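Local coordinates for conserved exported protein (Bacteroides fragilis, PDB 3CLW) that is of unknown function but probably hydrolyses O-glycosidic bonds, as a TIM-barrel glycoside hydrolase of family 30, at residues V70-G75 with E93-P98; K236-I241 with D249-S254. All coordinates share one frame; numbering follows the deposited sequence.

Contact 1 of 2, residues V70-G75 with E93-P98; sequences VNIGAG and ECFLSP
Ile72 and Phe95 supply the apolar side-chain contact where the chain leaving strand 68-71 meets the loop that leads to helix 108-119. The isoleucine's CG1 stands beside the backbone N, anti to the carbonyl carbon (chi1 -62°). With chi2 at -58°, Ile72 CD1 comes to 4.0 Å from Phe95 CE2. That methyl lies at the edge of the ring, near its plane, and the two side chains cross at about a right angle. Phe104 meets the same ring, and Phe163 of helix 157-173 packs against both Ile72 and Cys94.

Backbone contacts are closer. Gly73 has no side chain, and its main chain packs directly against Glu93, Gly73 CA approaching Glu93 O at 3.0 Å in a CA-H...O contact. Gly75 N gives Glu93 O a weak hydrogen bond at 3.4 Å. Gly75, with positive phi, brings its backbone against Cys94, whose CB lies 3.5 Å from Gly75 N. The cysteine's SG is anti to its own backbone N (chi1 -171°), 3.6 Å from Gly73 O, and accepts a weak bond from Leu96 N. The carboxylate of Glu93 turns elsewhere, OE1 accepting a bond from Gln107 N.

A water joins the segments more firmly, donating to Gly73 O at 3.0 Å and accepting from Phe95 N at 2.8 Å. Chemically, then, this largely buried junction combines a modest apolar touch with one weak direct hydrogen bond, and the bridging water satisfies a carbonyl and an N-H that do not meet each other.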
# COMPACT_ATOMS: atom_id res chain seq x y z
N VAL A 70 0.78 -10.19 0.81
CA VAL A 70 1.48 -11.33 1.41
C VAL A 70 2.90 -11.50 0.82
O VAL A 70 3.08 -11.65 -0.40
CB VAL A 70 0.62 -12.61 1.25
CG1 VAL A 70 1.37 -13.87 1.76
CG2 VAL A 70 -0.70 -12.43 1.96
N ASN A 71 3.90 -11.47 1.70
CA ASN A 71 5.29 -11.69 1.32
C ASN A 71 5.59 -13.18 1.17
O ASN A 71 5.76 -13.91 2.16
CB ASN A 71 6.25 -11.08 2.38
CG ASN A 71 7.73 -11.13 1.95
OD1 ASN A 71 8.62 -11.15 2.79
ND2 ASN A 71 7.99 -11.15 0.66
N ILE A 72 5.65 -13.63 -0.08
CA ILE A 72 6.05 -14.97 -0.40
C ILE A 72 7.56 -15.04 -0.16
O ILE A 72 8.34 -14.30 -0.77
CB ILE A 72 5.65 -15.34 -1.85
CG1 ILE A 72 4.12 -15.28 -2.02
CG2 ILE A 72 6.19 -16.70 -2.22
CD1 ILE A 72 3.31 -16.18 -1.07
N GLY A 73 7.94 -15.91 0.77
CA GLY A 73 9.33 -16.04 1.17
C GLY A 73 10.28 -16.65 0.15
O GLY A 73 9.89 -17.42 -0.72
N ALA A 74 11.56 -16.33 0.32
CA ALA A 74 12.61 -16.66 -0.64
C ALA A 74 13.58 -17.59 0.06
O ALA A 74 14.57 -18.02 -0.53
CB ALA A 74 13.30 -15.37 -1.11
N GLY A 75 13.30 -17.88 1.34
CA GLY A 75 14.04 -18.89 2.09
C GLY A 75 15.33 -18.42 2.74
O GLY A 75 16.24 -19.21 2.98
N GLU A 93 10.75 -18.14 5.33
CA GLU A 93 10.80 -19.47 4.79
C GLU A 93 10.53 -19.47 3.27
O GLU A 93 10.20 -18.45 2.69
CB GLU A 93 9.77 -20.36 5.49
CG GLU A 93 10.02 -20.48 7.00
CD GLU A 93 8.96 -21.28 7.67
OE1 GLU A 93 7.84 -20.76 7.84
OE2 GLU A 93 9.24 -22.45 7.99
N CYS A 94 10.70 -20.62 2.63
CA CYS A 94 10.34 -20.75 1.22
C CYS A 94 9.54 -22.04 1.06
O CYS A 94 9.97 -23.11 1.52
CB CYS A 94 11.59 -20.76 0.29
SG CYS A 94 11.20 -20.65 -1.47
N PHE A 95 8.39 -21.94 0.39
CA PHE A 95 7.60 -23.16 0.09
C PHE A 95 8.40 -24.19 -0.74
O PHE A 95 8.20 -25.40 -0.58
CB PHE A 95 6.30 -22.84 -0.66
CG PHE A 95 5.34 -21.94 0.10
CD1 PHE A 95 5.00 -22.22 1.42
CD2 PHE A 95 4.79 -20.81 -0.50
CE1 PHE A 95 4.08 -21.40 2.11
CE2 PHE A 95 3.89 -19.97 0.18
CZ PHE A 95 3.55 -20.26 1.49
N LEU A 96 9.30 -23.72 -1.59
CA LEU A 96 10.05 -24.59 -2.47
C LEU A 96 11.46 -24.79 -1.94
O LEU A 96 12.08 -23.85 -1.44
CB LEU A 96 10.10 -24.03 -3.92
CG LEU A 96 10.98 -24.68 -5.00
CD1 LEU A 96 10.48 -26.07 -5.33
CD2 LEU A 96 10.93 -23.81 -6.27
N SER A 97 11.95 -26.01 -2.05
CA SER A 97 13.29 -26.34 -1.63
C SER A 97 14.20 -26.70 -2.82
O SER A 97 13.73 -26.97 -3.94
CB SER A 97 13.24 -27.46 -0.57
OG SER A 97 12.70 -28.63 -1.13
N PRO A 98 15.53 -26.67 -2.60
CA PRO A 98 16.44 -26.89 -3.73
C PRO A 98 16.24 -28.23 -4.47
O PRO A 98 16.57 -28.32 -5.63
CB PRO A 98 17.82 -26.81 -3.08
CG PRO A 98 17.62 -26.02 -1.82
CD PRO A 98 16.26 -26.45 -1.34
O HOH W 1 7.66 -19.28 -0.16

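Contact 2 of 2, residues K236-I241 with D249-S254; sequences KYLFEI and DDIIHS
With chi1 at 68°, Asp249 holds CG between its backbone N and carbonyl carbon, and its OD1 accepts a nearly straight hydrogen bond from Ile241 N at 2.8 Å. The donor reaches the anti side of the carboxylate, 30° out of its plane; Asp242 N adds a weak bond to the same oxygen. Ile252 has CG1 beside the backbone N, and a chi2 of 169° then extends CD1, 3.7 Å from Phe239 CE1 and 3.8 Å from Leu238 CB. Leu238 CD2 meets Ile251 CB.

Backbone bonds tie the loop to the start of the helix: Ile252 N donates to Leu238 O at 3.0 Å and Asp250 N to Phe239 O, while Ile251 N gives Tyr237 O a weaker bond. Asp250 occupies the N-cap position without a side-chain capping bond. Its OD1 instead accepts a hydrogen bond from a water that also donates to Leu238 O and accepts from His253 N, an indirect link to the first turn.

Strand 226-232 lies against Leu238 and Ile251 through Val232, and Lys204 of helix 204-221 touches Ile251. Helix 285-300 packs on Leu238 and Phe239 through Ile295 and on Ile252 through Leu299, and its Arg294 makes a cation-pi contact with Phe239.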
# COMPACT_ATOMS: atom_id res chain seq x y z
N LYS A 236 10.27 8.84 -8.90
CA LYS A 236 11.09 9.54 -9.92
C LYS A 236 11.54 8.56 -10.99
O LYS A 236 11.71 8.95 -12.13
CB LYS A 236 12.28 10.29 -9.31
CG LYS A 236 13.42 9.42 -8.87
CD LYS A 236 14.51 10.18 -8.17
CE LYS A 236 15.54 9.20 -7.62
NZ LYS A 236 16.75 9.87 -7.03
N TYR A 237 11.67 7.29 -10.63
CA TYR A 237 12.01 6.23 -11.58
C TYR A 237 10.89 5.94 -12.59
O TYR A 237 11.08 5.15 -13.51
CB TYR A 237 12.40 4.98 -10.82
CG TYR A 237 13.71 5.13 -10.10
CD1 TYR A 237 14.93 4.96 -10.78
CD2 TYR A 237 13.75 5.46 -8.74
CE1 TYR A 237 16.14 5.11 -10.11
CE2 TYR A 237 14.94 5.59 -8.08
CZ TYR A 237 16.14 5.43 -8.76
OH TYR A 237 17.34 5.57 -8.08
N LEU A 238 9.73 6.56 -12.42
CA LEU A 238 8.67 6.41 -13.40
C LEU A 238 8.96 7.22 -14.69
O LEU A 238 8.34 6.99 -15.74
CB LEU A 238 7.32 6.81 -12.80
CG LEU A 238 6.78 5.88 -11.68
CD1 LEU A 238 5.44 6.30 -11.25
CD2 LEU A 238 6.77 4.40 -12.10
N PHE A 239 9.89 8.16 -14.58
CA PHE A 239 10.35 9.00 -15.67
C PHE A 239 11.87 8.84 -15.82
O PHE A 239 12.51 8.27 -14.96
CB PHE A 239 9.98 10.45 -15.37
CG PHE A 239 8.63 10.61 -14.72
CD1 PHE A 239 7.46 10.61 -15.48
CD2 PHE A 239 8.52 10.77 -13.34
CE1 PHE A 239 6.22 10.76 -14.89
CE2 PHE A 239 7.26 10.91 -12.74
CZ PHE A 239 6.13 10.91 -13.53
N GLU A 240 12.44 9.30 -16.93
CA GLU A 240 13.87 9.11 -17.19
C GLU A 240 14.65 10.08 -16.32
O GLU A 240 14.30 11.26 -16.27
CB GLU A 240 14.18 9.35 -18.68
CG GLU A 240 15.57 8.90 -19.13
CD GLU A 240 15.78 9.04 -20.65
OE1 GLU A 240 15.16 9.93 -21.28
OE2 GLU A 240 16.56 8.26 -21.22
N ILE A 241 15.68 9.58 -15.63
CA ILE A 241 16.44 10.38 -14.64
C ILE A 241 17.98 10.37 -14.76
O ILE A 241 18.65 11.18 -14.13
CB ILE A 241 16.10 10.01 -13.16
CG1 ILE A 241 16.32 8.52 -12.89
CG2 ILE A 241 14.68 10.48 -12.79
CD1 ILE A 241 17.03 8.22 -11.58
N ASP A 249 14.70 3.18 -14.70
CA ASP A 249 13.93 4.41 -14.74
C ASP A 249 13.09 4.41 -16.01
O ASP A 249 12.99 3.38 -16.71
CB ASP A 249 14.83 5.65 -14.66
CG ASP A 249 15.71 5.84 -15.91
OD1 ASP A 249 16.35 6.91 -16.01
OD2 ASP A 249 15.78 4.92 -16.76
N ASP A 250 12.47 5.55 -16.29
CA ASP A 250 11.65 5.72 -17.49
C ASP A 250 10.56 4.66 -17.63
O ASP A 250 10.18 4.29 -18.76
CB ASP A 250 12.54 5.77 -18.74
CG ASP A 250 11.81 6.30 -19.95
OD1 ASP A 250 11.04 7.26 -19.79
OD2 ASP A 250 11.98 5.72 -21.07
N ILE A 251 10.05 4.18 -16.49
CA ILE A 251 9.06 3.09 -16.46
C ILE A 251 7.82 3.39 -17.30
O ILE A 251 7.40 2.56 -18.10
CB ILE A 251 8.65 2.71 -14.99
CG1 ILE A 251 9.85 2.14 -14.20
CG2 ILE A 251 7.43 1.78 -14.98
CD1 ILE A 251 10.46 0.82 -14.74
N ILE A 252 7.22 4.56 -17.12
CA ILE A 252 5.99 4.83 -17.85
C ILE A 252 6.15 4.69 -19.37
O ILE A 252 5.42 3.93 -20.00
CB ILE A 252 5.34 6.18 -17.44
CG1 ILE A 252 4.92 6.13 -15.94
CG2 ILE A 252 4.16 6.48 -18.35
CD1 ILE A 252 4.52 7.48 -15.31
N HIS A 253 7.12 5.39 -19.96
CA HIS A 253 7.23 5.44 -21.42
C HIS A 253 7.82 4.17 -22.01
O HIS A 253 7.38 3.70 -23.07
CB HIS A 253 7.99 6.69 -21.91
CG HIS A 253 7.16 7.93 -21.89
ND1 HIS A 253 6.35 8.30 -22.94
CD2 HIS A 253 7.00 8.88 -20.94
CE1 HIS A 253 5.74 9.44 -22.65
NE2 HIS A 253 6.12 9.81 -21.44
N SER A 254 8.79 3.61 -21.30
CA SER A 254 9.50 2.45 -21.79
C SER A 254 8.69 1.16 -21.65
O SER A 254 8.83 0.27 -22.48
CB SER A 254 10.82 2.33 -21.06
OG SER A 254 11.48 1.15 -21.46
O HOH W 2 8.37 7.40 -18.59

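Both contacts belong to the family 30 glycoside hydrolase region, in which parallel strands alternate with helices in the manner of a TIM barrel. Contact 1 closes before contact 2 opens along the chain; their centres are 30 Å apart, and their nearest atoms remain about 20 Å from each other. Contact 1 takes in the end of strand 68-71 and the chain after it; contact 2 uses the loop after strand 226-232. Parallel pairing through strands 125-128 and 178-182 connects these two strands. The contacts thus lie in separate strand-to-helix connections of the same barrel, one ahead of helix 108-119, the other at the start of helix 251-256, without touching directly.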